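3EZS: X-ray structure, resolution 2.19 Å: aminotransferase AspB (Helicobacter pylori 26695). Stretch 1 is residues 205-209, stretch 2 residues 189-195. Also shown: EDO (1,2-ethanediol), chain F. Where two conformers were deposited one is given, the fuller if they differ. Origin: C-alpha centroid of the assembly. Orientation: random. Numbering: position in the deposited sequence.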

ATOM      1  N   PRO A 205      -2.330 -24.908  15.221  1.00 42.62           N
ATOM      2  CA  PRO A 205      -3.681 -24.375  15.421  1.00 41.59           C
ATOM      3  C   PRO A 205      -4.562 -24.497  14.163  1.00 42.70           C
ATOM      4  O   PRO A 205      -4.063 -24.476  13.040  1.00 39.68           O
ATOM      5  CB  PRO A 205      -3.425 -22.905  15.730  1.00 41.10           C
ATOM      6  CG  PRO A 205      -2.168 -22.598  14.974  1.00 43.74           C
ATOM      7  CD  PRO A 205      -1.323 -23.829  15.167  1.00 43.76           C
ATOM      8  N   PRO A 206      -5.879 -24.626  14.344  1.00 42.77           N
ATOM      9  CA  PRO A 206      -6.712 -24.751  13.163  1.00 41.12           C
ATOM     10  C   PRO A 206      -7.056 -23.419  12.495  1.00 41.54           C
ATOM     11  O   PRO A 206      -7.142 -22.375  13.167  1.00 40.23           O
ATOM     12  CB  PRO A 206      -7.970 -25.396  13.709  1.00 43.39           C
ATOM     13  CG  PRO A 206      -8.044 -24.956  15.142  1.00 45.47           C
ATOM     14  CD  PRO A 206      -6.651 -24.683  15.595  1.00 42.74           C
ATOM     15  N   SER A 207      -7.214 -23.445  11.172  1.00 41.00           N
ATOM     16  CA  SER A 207      -7.699 -22.263  10.449  1.00 40.42           C
ATOM     17  C   SER A 207      -9.219 -22.220  10.550  1.00 40.37           C
ATOM     18  O   SER A 207      -9.870 -23.244  10.643  1.00 39.16           O
ATOM     19  CB  SER A 207      -7.334 -22.312   8.976  1.00 39.26           C
ATOM     20  OG  SER A 207      -7.935 -21.245   8.267  1.00 37.19           O
ATOM     21  N   LEU A 208      -9.769 -21.018  10.519  1.00 42.11           N
ATOM     22  CA  LEU A 208     -11.215 -20.814  10.500  1.00 41.56           C
ATOM     23  C   LEU A 208     -11.855 -21.429   9.231  1.00 41.35           C
ATOM     24  O   LEU A 208     -13.052 -21.761   9.227  1.00 42.58           O
ATOM     25  CB  LEU A 208     -11.512 -19.293  10.614  1.00 41.30           C
ATOM     26  CG  LEU A 208     -12.947 -18.758  10.557  1.00 43.96           C
ATOM     27  CD1 LEU A 208     -13.852 -19.391  11.644  1.00 36.60           C
ATOM     28  CD2 LEU A 208     -12.961 -17.217  10.659  1.00 37.60           C
ATOM     29  N   LEU A 209     -11.085 -21.561   8.144  1.00 41.52           N
ATOM     30  CA  LEU A 209     -11.624 -22.197   6.919  1.00 40.95           C
ATOM     31  C   LEU A 209     -11.802 -23.710   7.103  1.00 39.74           C
ATOM     32  O   LEU A 209     -12.638 -24.342   6.411  1.00 38.54           O
ATOM     33  CB  LEU A 209     -10.801 -21.870   5.662  1.00 40.28           C
ATOM     34  CG  LEU A 209     -10.641 -20.393   5.254  1.00 43.31           C
ATOM     35  CD1 LEU A 209     -10.135 -20.279   3.804  1.00 32.55           C
ATOM     36  CD2 LEU A 209     -11.944 -19.614   5.404  1.00 28.93           C
TER
HETATM   37  C1  EDO F 379      -0.352  -8.911  15.459  1.00 53.08           C
HETATM   38  O1  EDO F 379       0.466  -9.110  14.292  1.00 56.54           O
HETATM   39  C2  EDO F 379      -1.826  -9.150  15.086  1.00 55.13           C
HETATM   40  O2  EDO F 379      -2.300 -10.479  15.284  1.00 59.28           O
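Stretch 2 189-195: ILINDEC

Stretch 2 is extended from Ile189 to Asp193, and Glu194 has phi/psi of -101/33. Stretch 1 comes in as an extended loop, with Pro205, Pro206 and Ser207 all near psi 150, and turns helical after Ser207. The strand passes the first turn of this helix, and the closest backbone pairings are Leu208 with Asn192, CA to CA 6.7 Å, and Ser207 with Glu194, CA to CA 7.3 Å. As stretch 1 advances its partners step back along stretch 2, so the local register runs in the opposite sense.

Strand alternation sets the pattern. Leu190, Asn192 and Glu194 point their CA-to-CB bonds toward stretch 1, while Ile191 points away and Asp193 is out of reach. Three successive inward positions thus carry an apolar residue, an amide and an acid; the acid alone hydrogen-bonds to stretch 1.

Glu194 is the polar anchor. With chi1 m and chi2 t its chain is extended beyond CB, and chi3 of -18° sets the carboxylate so that both oxygens are used. Glu194 OE1 accepts from Ser207 OG at 2.8 Å, and Glu194 OE2 accepts from Leu208 N at 2.8 Å, with a nearly straight N-H...O angle of 169°. Amides in the first turn of a helix lack an acceptor from a preceding turn, and here the acid supplies one. Ser207, at the N-cap with chi1 t, serves two roles through one oxygen: Ser207 OG donates to Glu194 OE1 and accepts from Leu209 N at 3.2 Å. The cap and the carboxylate therefore cover consecutive amides.

Asn192 also bonds to the acid. At chi1 t, Asn192 ND2 donates to Glu194 OE2 at 2.9 Å, so that oxygen receives a side-chain amide as well as the backbone NH of Leu208. The two residues are one alternation apart, both CA-to-CB bonds toward stretch 1.

Leu208 supplies the apolar half and has the largest covered area in the contact. Its CA-to-CB bond points toward the strand, and the t,p rotamer carries Leu208 CD2 to 3.7 Å from Asn192 CB and 3.9 Å from Leu190 CG. Leu190 adopts the same t,p pair and meets it as an apolar partner. Leu209 has its CA-to-CB bond sideways and makes no contact with stretch 2.

The rule is economical: one inward acid binds both the cap hydroxyl and a first-turn amide, while the leucine that bears that amide packs back along the strand.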

ATOM      1  N   ILE A 189     -20.188 -10.645   8.574  1.00 39.31           N
ATOM      2  CA  ILE A 189     -18.910 -11.035   8.013  1.00 38.74           C
ATOM      3  C   ILE A 189     -17.961 -11.385   9.160  1.00 38.30           C
ATOM      4  O   ILE A 189     -17.862 -10.645  10.131  1.00 36.40           O
ATOM      5  CB  ILE A 189     -18.301  -9.916   7.126  1.00 40.92           C
ATOM      6  CG1 ILE A 189     -19.266  -9.535   5.998  1.00 41.90           C
ATOM      7  CG2 ILE A 189     -16.904 -10.342   6.591  1.00 36.82           C
ATOM      8  CD1 ILE A 189     -19.781 -10.703   5.193  1.00 41.78           C
ATOM      9  N   LEU A 190     -17.275 -12.519   9.027  1.00 37.59           N
ATOM     10  CA  LEU A 190     -16.374 -13.034  10.046  1.00 38.25           C
ATOM     11  C   LEU A 190     -14.966 -13.226   9.495  1.00 39.07           C
ATOM     12  O   LEU A 190     -14.786 -13.938   8.524  1.00 38.92           O
ATOM     13  CB  LEU A 190     -16.888 -14.393  10.535  1.00 38.89           C
ATOM     14  CG  LEU A 190     -16.080 -15.118  11.628  1.00 41.84           C
ATOM     15  CD1 LEU A 190     -16.094 -14.355  12.963  1.00 37.88           C
ATOM     16  CD2 LEU A 190     -16.620 -16.532  11.794  1.00 36.13           C
ATOM     17  N   ILE A 191     -13.978 -12.615  10.141  1.00 39.44           N
ATOM     18  CA  ILE A 191     -12.577 -12.713   9.725  1.00 40.92           C
ATOM     19  C   ILE A 191     -11.707 -13.224  10.867  1.00 41.33           C
ATOM     20  O   ILE A 191     -11.932 -12.871  12.014  1.00 40.84           O
ATOM     21  CB  ILE A 191     -12.005 -11.299   9.381  1.00 40.95           C
ATOM     22  CG1 ILE A 191     -12.696 -10.693   8.161  1.00 40.59           C
ATOM     23  CG2 ILE A 191     -10.494 -11.349   9.146  1.00 41.83           C
ATOM     24  CD1 ILE A 191     -12.308  -9.207   7.966  1.00 43.87           C
ATOM     25  N   ASN A 192     -10.717 -14.054  10.557  1.00 42.00           N
ATOM     26  CA  ASN A 192      -9.717 -14.402  11.542  1.00 40.38           C
ATOM     27  C   ASN A 192      -8.349 -13.910  11.047  1.00 40.84           C
ATOM     28  O   ASN A 192      -7.933 -14.202   9.923  1.00 41.55           O
ATOM     29  CB  ASN A 192      -9.678 -15.901  11.838  1.00 39.90           C
ATOM     30  CG  ASN A 192      -8.763 -16.250  13.030  1.00 40.69           C
ATOM     31  OD1 ASN A 192      -8.552 -15.441  13.930  1.00 43.58           O
ATOM     32  ND2 ASN A 192      -8.235 -17.470  13.033  1.00 42.79           N
ATOM     33  N   ASP A 193      -7.698 -13.100  11.873  1.00 40.27           N
ATOM     34  CA  ASP A 193      -6.332 -12.656  11.649  1.00 38.85           C
ATOM     35  C   ASP A 193      -5.501 -13.871  12.050  1.00 38.86           C
ATOM     36  O   ASP A 193      -5.299 -14.134  13.241  1.00 37.80           O
ATOM     37  CB  ASP A 193      -6.050 -11.452  12.536  1.00 39.29           C
ATOM     38  CG  ASP A 193      -4.597 -11.017  12.527  1.00 45.20           C
ATOM     39  OD1 ASP A 193      -3.733 -11.725  11.984  1.00 37.82           O
ATOM     40  OD2 ASP A 193      -4.329  -9.947  13.106  1.00 38.97           O
ATOM     41  N   GLU A 194      -5.048 -14.631  11.052  1.00 39.27           N
ATOM     42  CA  GLU A 194      -4.299 -15.869  11.287  1.00 39.99           C
ATOM     43  C   GLU A 194      -2.787 -15.726  11.124  1.00 40.27           C
ATOM     44  O   GLU A 194      -2.102 -16.679  10.733  1.00 40.17           O
ATOM     45  CB  GLU A 194      -4.849 -16.978  10.372  1.00 38.45           C
ATOM     46  CG  GLU A 194      -6.260 -17.305  10.706  1.00 44.30           C
ATOM     47  CD  GLU A 194      -6.839 -18.526  10.021  1.00 39.27           C
ATOM     48  OE1 GLU A 194      -6.323 -19.024   8.988  1.00 39.65           O
ATOM     49  OE2 GLU A 194      -7.851 -18.988  10.558  1.00 40.29           O
ATOM     50  N   CYS A 195      -2.274 -14.548  11.466  1.00 42.47           N
ATOM     51  CA  CYS A 195      -0.839 -14.296  11.304  0.50 42.40           C
ATOM     52  C   CYS A 195       0.089 -15.074  12.255  1.00 42.58           C
ATOM     53  O   CYS A 195       1.298 -15.153  11.996  1.00 41.53           O
ATOM     54  CB  CYS A 195      -0.564 -12.796  11.294  0.50 43.33           C
ATOM     55  SG  CYS A 195      -1.367 -12.034   9.869  0.50 44.43           S
TER